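Local atomic coordinates of immunity protein 52 domain-containing protein (Burkholderia pseudomallei K96243, PDB entry 4RHO), a protein that is of unknown function but probably acts as an immunity protein that neutralises a partner toxin. Residues Met20-Met25 with Asp153-Ile158; Pro164-Ala169 with Trp188-Pro193. All coordinates share one frame; numbering follows the deposited sequence.

Contact 1 of 2, residues Met20-Met25 with Asp153-Ile158; sequences MEIKAM and DVVTTI
Val154 opens the contact from the helix side: its CG1 lies 3.8 Å from CD1 of Ile22, the two side chains crossing at about a right angle. CG1 is the branch anti to the backbone N (chi1 178°), and it is this branch that meets the far end of the isoleucine. Val155, one residue on, adds a looser touch, with its CG2 at 4.3 Å from Ile22 CG2. Ile158, a turn further along, straddles two strand residues. Its CD1 packs at 3.7 Å on CG2 of Ile22, while its own CG2 sits 4.1 Å from CB of Ala24. Ile22 is thus met by three helix residues, its CD1 and CG2 branches serving different partners. No hydrogen bond crosses; the buried interface is wholly aliphatic. The short axes approach to 10.4 Å and run 23° from parallel, a helix laid on the face of an antiparallel sheet. Strand 20-26 lies between strands 133-140 and 166-171, where Ile22 also touches Leu139 and Val167. Beside helix 148-162, helix 36-51 adds Leu50 against Val154 and Val46 against Ile158.

Contact 2 of 2, residues Pro164-Ala169 with Trp188-Pro193; sequences PLVVEA and WMLYLP
Val167 and Tyr191 form a hydrogen-bonded pair in an antiparallel beta ladder, strand 166-171 against strand 189-192, inside the central sheet. Val167 N gives its hydrogen to Tyr191 O, and Tyr191 N returns one to Val167 O at 3.0 Å. The next such pair is Ala169 with Met189: Ala169 N reaches Met189 O at 3.0 Å, and Met189 N answers to Ala169 O at 3.1 Å. Trp188 N also approaches Ala169 O, but bent to 130° and weak. Trp188 and Met189 both face Ala169, a classic beta bulge that lets one carbonyl take two donors.

Between these pairs, Glu168 and Leu190 make a non-hydrogen-bonded pair, and their backbones turn outward, Glu168 to Lys23 and Leu190 to Ile221. The Glu168 carboxylate is served elsewhere too: OE2 accepts from Gly185 N and is hydrogen-bonded to Tyr256 OH. Trp188 NE1 is satisfied by Val224 O. Two carbonyls gain CA-H...O contacts, Val166 CA to Tyr191 O and Leu190 CA to Val167 O.

On the face with Glu168, Leu190 CD1 lies 3.8 Å from Val166 CG2 and also meets Glu168 CG, the Leu190 and Glu168 side chains running side by side and pointing the same way. On the other face, which helix 148-162 covers, CB of Val167 rests on CB of Tyr191, and Ala169 CB on Met189 CB. Tyr191 CG stands anti to the backbone N (chi1 168°), which carries the ring forward along its strand, towards the Pro193 end and Pro164 of the partner segment. There Pro164 O comes to the ring's edge, in its plane, 3.7 Å from Tyr191 CE2.

How the contacts relate
Both contacts are buried and share one sheet: contact 1 lays helix 148-162 on strand 20-26, and contact 2 joins the two strands that come next. Centres lie about 7 Å apart, and strand 166-171 follows that helix in the chain. Their chemistry divides by place. Between helix and sheet only aliphatic carbons meet, whereas within the sheet backbone donors and acceptors bind edge to edge, with apolar side chains on both faces. The contacts touch directly: Lys23 O lies 2.7 Å from Glu168 N, probably a hydrogen bond, and Met20 CE packs on Trp188 CE3. Val167 joins them too, touching Ile22 and Ala24, while Val159 of the helix reaches Tyr191.

Contact 1 of 2, residues Met20-Met25 with Asp153-Ile158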
HETATM    1  N   MSE A  20      -0.950   8.020   6.423  1.00 45.06           N
HETATM    2  CA  MSE A  20      -0.121   7.588   5.281  1.00 42.69           C
HETATM    3  C   MSE A  20      -0.815   6.436   4.507  1.00 45.10           C
HETATM    4  O   MSE A  20      -1.387   5.531   5.128  1.00 44.55           O
HETATM    5  CB  MSE A  20       1.278   7.136   5.789  1.00 44.52           C
HETATM    6  CG  MSE A  20       2.282   6.828   4.665  1.00 50.16           C
HETATM    7 SE   MSE A  20       2.676   8.369   3.511  0.75 57.43          SE
HETATM    8  CE  MSE A  20       3.012   9.670   4.848  1.00 55.48           C
ATOM      9  N   GLU A  21      -0.769   6.476   3.168  1.00 39.78           N
ATOM     10  CA  GLU A  21      -1.423   5.454   2.358  1.00 38.20           C
ATOM     11  C   GLU A  21      -0.490   4.950   1.247  1.00 39.44           C
ATOM     12  O   GLU A  21       0.051   5.751   0.479  1.00 39.25           O
ATOM     13  CB  GLU A  21      -2.731   5.995   1.759  1.00 39.97           C
ATOM     14  CG  GLU A  21      -3.626   4.913   1.170  1.00 51.41           C
ATOM     15  CD  GLU A  21      -4.974   5.404   0.668  1.00 79.42           C
ATOM     16  OE1 GLU A  21      -5.126   6.632   0.460  1.00 82.74           O
ATOM     17  OE2 GLU A  21      -5.870   4.555   0.450  1.00 65.72           O
ATOM     18  N   ILE A  22      -0.289   3.614   1.178  1.00 33.75           N
ATOM     19  CA  ILE A  22       0.546   2.982   0.146  1.00 31.43           C
ATOM     20  C   ILE A  22      -0.347   2.138  -0.779  1.00 33.70           C
ATOM     21  O   ILE A  22      -0.919   1.139  -0.339  1.00 33.91           O
ATOM     22  CB  ILE A  22       1.686   2.124   0.786  1.00 33.80           C
ATOM     23  CG1 ILE A  22       2.353   2.866   1.973  1.00 35.01           C
ATOM     24  CG2 ILE A  22       2.714   1.719  -0.264  1.00 32.47           C
ATOM     25  CD1 ILE A  22       3.282   2.004   2.796  1.00 40.30           C
ATOM     26  N   LYS A  23      -0.535   2.591  -2.025  1.00 28.42           N
ATOM     27  CA  LYS A  23      -1.437   1.930  -2.964  1.00 28.05           C
ATOM     28  C   LYS A  23      -0.662   1.329  -4.120  1.00 30.75           C
ATOM     29  O   LYS A  23       0.099   2.032  -4.780  1.00 29.61           O
ATOM     30  CB  LYS A  23      -2.494   2.924  -3.490  1.00 31.72           C
ATOM     31  CG  LYS A  23      -3.404   3.495  -2.395  1.00 47.13           C
ATOM     32  CD  LYS A  23      -4.323   4.617  -2.927  1.00 58.84           C
ATOM     33  CE  LYS A  23      -3.558   5.886  -3.258  1.00 67.97           C
ATOM     34  NZ  LYS A  23      -4.463   6.966  -3.728  1.00 77.64           N
ATOM     35  N   ALA A  24      -0.862   0.021  -4.382  1.00 26.82           N
ATOM     36  CA  ALA A  24      -0.150  -0.665  -5.455  1.00 26.00           C
ATOM     37  C   ALA A  24      -1.119  -1.281  -6.475  1.00 29.68           C
ATOM     38  O   ALA A  24      -2.190  -1.762  -6.104  1.00 29.00           O
ATOM     39  CB  ALA A  24       0.748  -1.740  -4.878  1.00 26.35           C
HETATM   40  N   MSE A  25      -0.743  -1.250  -7.763  1.00 25.43           N
HETATM   41  CA  MSE A  25      -1.506  -1.903  -8.828  1.00 24.27           C
HETATM   42  C   MSE A  25      -0.662  -2.986  -9.469  1.00 28.23           C
HETATM   43  O   MSE A  25       0.486  -2.727  -9.853  1.00 26.92           O
HETATM   44  CB  MSE A  25      -1.956  -0.885  -9.880  1.00 26.33           C
HETATM   45  CG  MSE A  25      -2.811   0.235  -9.316  1.00 32.57           C
HETATM   46 SE   MSE A  25      -3.163   1.633 -10.631  0.75 39.68          SE
HETATM   47  CE  MSE A  25      -4.398   0.697 -11.745  1.00 36.64           C
ATOM     48  N   ASP A 153      11.663   0.842   2.859  1.00 30.75           N
ATOM     49  CA  ASP A 153      11.720  -0.577   3.236  1.00 31.18           C
ATOM     50  C   ASP A 153      10.351  -1.241   3.090  1.00 33.16           C
ATOM     51  O   ASP A 153      10.266  -2.388   2.641  1.00 32.75           O
ATOM     52  CB  ASP A 153      12.233  -0.738   4.683  1.00 34.53           C
ATOM     53  CG  ASP A 153      13.704  -0.381   4.868  1.00 45.72           C
ATOM     54  OD1 ASP A 153      14.443  -0.350   3.850  1.00 45.09           O
ATOM     55  OD2 ASP A 153      14.131  -0.217   6.031  1.00 52.78           O
ATOM     56  N   VAL A 154       9.281  -0.535   3.485  1.00 29.06           N
ATOM     57  CA  VAL A 154       7.921  -1.074   3.394  1.00 28.64           C
ATOM     58  C   VAL A 154       7.498  -1.189   1.911  1.00 30.82           C
ATOM     59  O   VAL A 154       6.975  -2.227   1.506  1.00 30.18           O
ATOM     60  CB  VAL A 154       6.911  -0.225   4.212  1.00 32.70           C
ATOM     61  CG1 VAL A 154       5.486  -0.765   4.057  1.00 32.26           C
ATOM     62  CG2 VAL A 154       7.312  -0.177   5.688  1.00 33.52           C
ATOM     63  N   VAL A 155       7.847  -0.167   1.083  1.00 26.18           N
ATOM     64  CA  VAL A 155       7.526  -0.174  -0.357  1.00 24.48           C
ATOM     65  C   VAL A 155       8.275  -1.341  -1.081  1.00 27.65           C
ATOM     66  O   VAL A 155       7.665  -2.047  -1.894  1.00 27.26           O
ATOM     67  CB  VAL A 155       7.840   1.203  -1.024  1.00 26.90           C
ATOM     68  CG1 VAL A 155       7.702   1.125  -2.548  1.00 25.82           C
ATOM     69  CG2 VAL A 155       6.944   2.298  -0.457  1.00 26.29           C
ATOM     70  N   THR A 156       9.593  -1.546  -0.757  1.00 23.87           N
ATOM     71  CA  THR A 156      10.394  -2.610  -1.370  0.67 23.29           C
ATOM     72  C   THR A 156       9.798  -3.990  -1.036  1.00 28.05           C
ATOM     73  O   THR A 156       9.768  -4.873  -1.897  1.00 28.64           O
ATOM     74  CB  THR A 156      11.846  -2.506  -0.911  0.67 23.44           C
ATOM     75  OG1 THR A 156      12.313  -1.182  -1.162  0.67 18.37           O
ATOM     76  CG2 THR A 156      12.756  -3.529  -1.608  0.67 19.42           C
ATOM     77  N   THR A 157       9.320  -4.172   0.217  1.00 23.90           N
ATOM     78  CA  THR A 157       8.695  -5.435   0.625  1.00 24.25           C
ATOM     79  C   THR A 157       7.412  -5.679  -0.200  1.00 26.89           C
ATOM     80  O   THR A 157       7.170  -6.798  -0.637  1.00 26.74           O
ATOM     81  CB  THR A 157       8.400  -5.423   2.133  1.00 32.25           C
ATOM     82  OG1 THR A 157       9.602  -5.128   2.838  1.00 35.64           O
ATOM     83  CG2 THR A 157       7.822  -6.745   2.622  1.00 26.81           C
ATOM     84  N   ILE A 158       6.627  -4.599  -0.461  1.00 22.91           N
ATOM     85  CA  ILE A 158       5.392  -4.690  -1.262  1.00 22.50           C
ATOM     86  C   ILE A 158       5.735  -5.018  -2.738  1.00 26.43           C
ATOM     87  O   ILE A 158       5.026  -5.807  -3.378  1.00 25.00           O
ATOM     88  CB  ILE A 158       4.565  -3.374  -1.143  1.00 24.64           C
ATOM     89  CG1 ILE A 158       4.064  -3.171   0.314  1.00 24.80           C
ATOM     90  CG2 ILE A 158       3.392  -3.369  -2.142  1.00 24.97           C
ATOM     91  CD1 ILE A 158       3.480  -1.759   0.609  1.00 27.71           C
TER

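Contact 2 of 2, residues Pro164-Ala169 with Trp188-Pro193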
ATOM      1  N   PRO A 164       4.518  -5.217  -8.529  1.00 28.17           N
ATOM      2  CA  PRO A 164       3.484  -4.324  -9.066  1.00 27.51           C
ATOM      3  C   PRO A 164       3.931  -3.542 -10.295  1.00 31.30           C
ATOM      4  O   PRO A 164       5.120  -3.468 -10.596  1.00 30.31           O
ATOM      5  CB  PRO A 164       3.204  -3.380  -7.901  1.00 28.29           C
ATOM      6  CG  PRO A 164       4.471  -3.346  -7.141  1.00 32.60           C
ATOM      7  CD  PRO A 164       5.039  -4.723  -7.236  1.00 29.52           C
ATOM      8  N   LEU A 165       2.966  -2.908 -10.971  1.00 29.23           N
ATOM      9  CA  LEU A 165       3.219  -2.034 -12.112  1.00 29.14           C
ATOM     10  C   LEU A 165       3.405  -0.598 -11.647  1.00 31.16           C
ATOM     11  O   LEU A 165       3.842   0.255 -12.426  1.00 30.57           O
ATOM     12  CB  LEU A 165       2.047  -2.124 -13.118  1.00 29.27           C
ATOM     13  CG  LEU A 165       1.809  -3.505 -13.727  1.00 33.66           C
ATOM     14  CD1 LEU A 165       0.447  -3.602 -14.312  1.00 34.27           C
ATOM     15  CD2 LEU A 165       2.865  -3.838 -14.767  1.00 35.20           C
ATOM     16  N   VAL A 166       3.032  -0.315 -10.367  1.00 26.56           N
ATOM     17  CA  VAL A 166       3.137   1.022  -9.769  1.00 25.41           C
ATOM     18  C   VAL A 166       2.815   0.950  -8.268  1.00 27.81           C
ATOM     19  O   VAL A 166       1.907   0.220  -7.863  1.00 27.11           O
ATOM     20  CB  VAL A 166       2.208   2.062 -10.496  1.00 29.71           C
ATOM     21  CG1 VAL A 166       0.753   1.612 -10.474  1.00 29.80           C
ATOM     22  CG2 VAL A 166       2.354   3.457  -9.883  1.00 29.21           C
ATOM     23  N   VAL A 167       3.562   1.701  -7.449  1.00 23.67           N
ATOM     24  CA  VAL A 167       3.245   1.865  -6.031  1.00 22.93           C
ATOM     25  C   VAL A 167       3.238   3.355  -5.687  1.00 26.69           C
ATOM     26  O   VAL A 167       4.219   4.053  -5.949  1.00 26.29           O
ATOM     27  CB  VAL A 167       4.214   1.083  -5.101  1.00 26.57           C
ATOM     28  CG1 VAL A 167       3.800   1.234  -3.640  1.00 26.19           C
ATOM     29  CG2 VAL A 167       4.285  -0.387  -5.490  1.00 26.31           C
ATOM     30  N   GLU A 168       2.127   3.845  -5.125  1.00 23.24           N
ATOM     31  CA  GLU A 168       2.006   5.243  -4.708  1.00 23.88           C
ATOM     32  C   GLU A 168       2.062   5.351  -3.196  1.00 29.48           C
ATOM     33  O   GLU A 168       1.352   4.623  -2.501  1.00 30.04           O
ATOM     34  CB  GLU A 168       0.696   5.858  -5.233  1.00 25.31           C
ATOM     35  CG  GLU A 168       0.573   5.849  -6.741  1.00 34.33           C
ATOM     36  CD  GLU A 168      -0.759   6.363  -7.243  1.00 59.46           C
ATOM     37  OE1 GLU A 168      -1.719   5.560  -7.310  1.00 63.43           O
ATOM     38  OE2 GLU A 168      -0.863   7.581  -7.506  1.00 52.64           O
ATOM     39  N   ALA A 169       2.928   6.216  -2.681  1.00 25.65           N
ATOM     40  CA  ALA A 169       3.025   6.446  -1.246  1.00 26.04           C
ATOM     41  C   ALA A 169       2.896   7.930  -0.941  1.00 30.64           C
ATOM     42  O   ALA A 169       3.697   8.726  -1.422  1.00 30.02           O
ATOM     43  CB  ALA A 169       4.346   5.905  -0.712  1.00 26.80           C
ATOM     44  N   TRP A 188       5.084  11.334  -1.533  1.00 24.71           N
ATOM     45  CA  TRP A 188       6.354  11.100  -0.841  1.00 24.97           C
ATOM     46  C   TRP A 188       7.265  10.229  -1.706  1.00 26.30           C
ATOM     47  O   TRP A 188       8.415  10.600  -1.966  1.00 26.55           O
ATOM     48  CB  TRP A 188       6.117  10.429   0.536  1.00 24.22           C
ATOM     49  CG  TRP A 188       7.308  10.501   1.469  1.00 25.85           C
ATOM     50  CD1 TRP A 188       8.581  10.885   1.152  1.00 28.80           C
ATOM     51  CD2 TRP A 188       7.312  10.218   2.875  1.00 26.42           C
ATOM     52  NE1 TRP A 188       9.373  10.868   2.276  1.00 28.73           N
ATOM     53  CE2 TRP A 188       8.620  10.460   3.348  1.00 30.57           C
ATOM     54  CE3 TRP A 188       6.325   9.822   3.795  1.00 28.15           C
ATOM     55  CZ2 TRP A 188       8.976  10.283   4.693  1.00 30.99           C
ATOM     56  CZ3 TRP A 188       6.683   9.629   5.121  1.00 30.52           C
ATOM     57  CH2 TRP A 188       7.993   9.856   5.557  1.00 31.90           C
HETATM   58  N   MSE A 189       6.727   9.084  -2.195  1.00 20.45           N
HETATM   59  CA  MSE A 189       7.475   8.110  -3.013  1.00 18.78           C
HETATM   60  C   MSE A 189       6.640   7.572  -4.141  1.00 23.40           C
HETATM   61  O   MSE A 189       5.460   7.286  -3.943  1.00 22.83           O
HETATM   62  CB  MSE A 189       7.934   6.944  -2.160  1.00 19.80           C
HETATM   63  CG  MSE A 189       8.980   7.279  -1.230  1.00 25.11           C
HETATM   64 SE   MSE A 189       9.452   5.762  -0.219  0.75 28.88          SE
HETATM   65  CE  MSE A 189      10.818   6.562   0.801  1.00 27.12           C
ATOM     66  N   LEU A 190       7.293   7.214  -5.250  1.00 20.12           N
ATOM     67  CA  LEU A 190       6.625   6.546  -6.359  1.00 19.27           C
ATOM     68  C   LEU A 190       7.510   5.454  -6.935  1.00 23.05           C
ATOM     69  O   LEU A 190       8.617   5.740  -7.401  1.00 21.71           O
ATOM     70  CB  LEU A 190       6.247   7.560  -7.457  1.00 18.80           C
ATOM     71  CG  LEU A 190       5.641   6.961  -8.735  1.00 21.51           C
ATOM     72  CD1 LEU A 190       4.249   6.418  -8.477  1.00 20.02           C
ATOM     73  CD2 LEU A 190       5.608   7.981  -9.845  1.00 24.19           C
ATOM     74  N   TYR A 191       7.024   4.198  -6.924  1.00 19.64           N
ATOM     75  CA  TYR A 191       7.744   3.090  -7.540  1.00 19.61           C
ATOM     76  C   TYR A 191       7.235   2.836  -8.950  1.00 25.66           C
ATOM     77  O   TYR A 191       6.024   2.755  -9.169  1.00 25.26           O
ATOM     78  CB  TYR A 191       7.624   1.802  -6.693  1.00 19.86           C
ATOM     79  CG  TYR A 191       8.115   0.560  -7.419  1.00 20.81           C
ATOM     80  CD1 TYR A 191       9.474   0.257  -7.484  1.00 22.27           C
ATOM     81  CD2 TYR A 191       7.226  -0.275  -8.097  1.00 21.45           C
ATOM     82  CE1 TYR A 191       9.936  -0.861  -8.184  1.00 22.15           C
ATOM     83  CE2 TYR A 191       7.675  -1.401  -8.796  1.00 22.20           C
ATOM     84  CZ  TYR A 191       9.032  -1.688  -8.840  1.00 28.81           C
ATOM     85  OH  TYR A 191       9.478  -2.792  -9.529  1.00 25.69           O
ATOM     86  N   LEU A 192       8.156   2.683  -9.898  1.00 23.92           N
ATOM     87  CA  LEU A 192       7.828   2.298 -11.265  1.00 24.52           C
ATOM     88  C   LEU A 192       8.753   1.171 -11.717  1.00 30.31           C
ATOM     89  O   LEU A 192       9.934   1.179 -11.386  1.00 31.04           O
ATOM     90  CB  LEU A 192       7.940   3.512 -12.221  1.00 24.55           C
ATOM     91  CG  LEU A 192       6.908   4.628 -12.007  1.00 28.61           C
ATOM     92  CD1 LEU A 192       7.259   5.844 -12.809  1.00 28.62           C
ATOM     93  CD2 LEU A 192       5.493   4.149 -12.354  1.00 32.43           C
ATOM     94  N   PRO A 193       8.221   0.136 -12.407  1.00 27.62           N
ATOM     95  CA  PRO A 193       9.081  -1.009 -12.780  1.00 27.70           C
ATOM     96  C   PRO A 193      10.006  -0.676 -13.963  1.00 31.61           C
ATOM     97  O   PRO A 193      10.087  -1.435 -14.927  1.00 31.47           O
ATOM     98  CB  PRO A 193       8.075  -2.106 -13.133  1.00 29.67           C
ATOM     99  CG  PRO A 193       6.870  -1.377 -13.591  1.00 33.86           C
ATOM    100  CD  PRO A 193       6.824  -0.062 -12.841  1.00 29.00           C
TER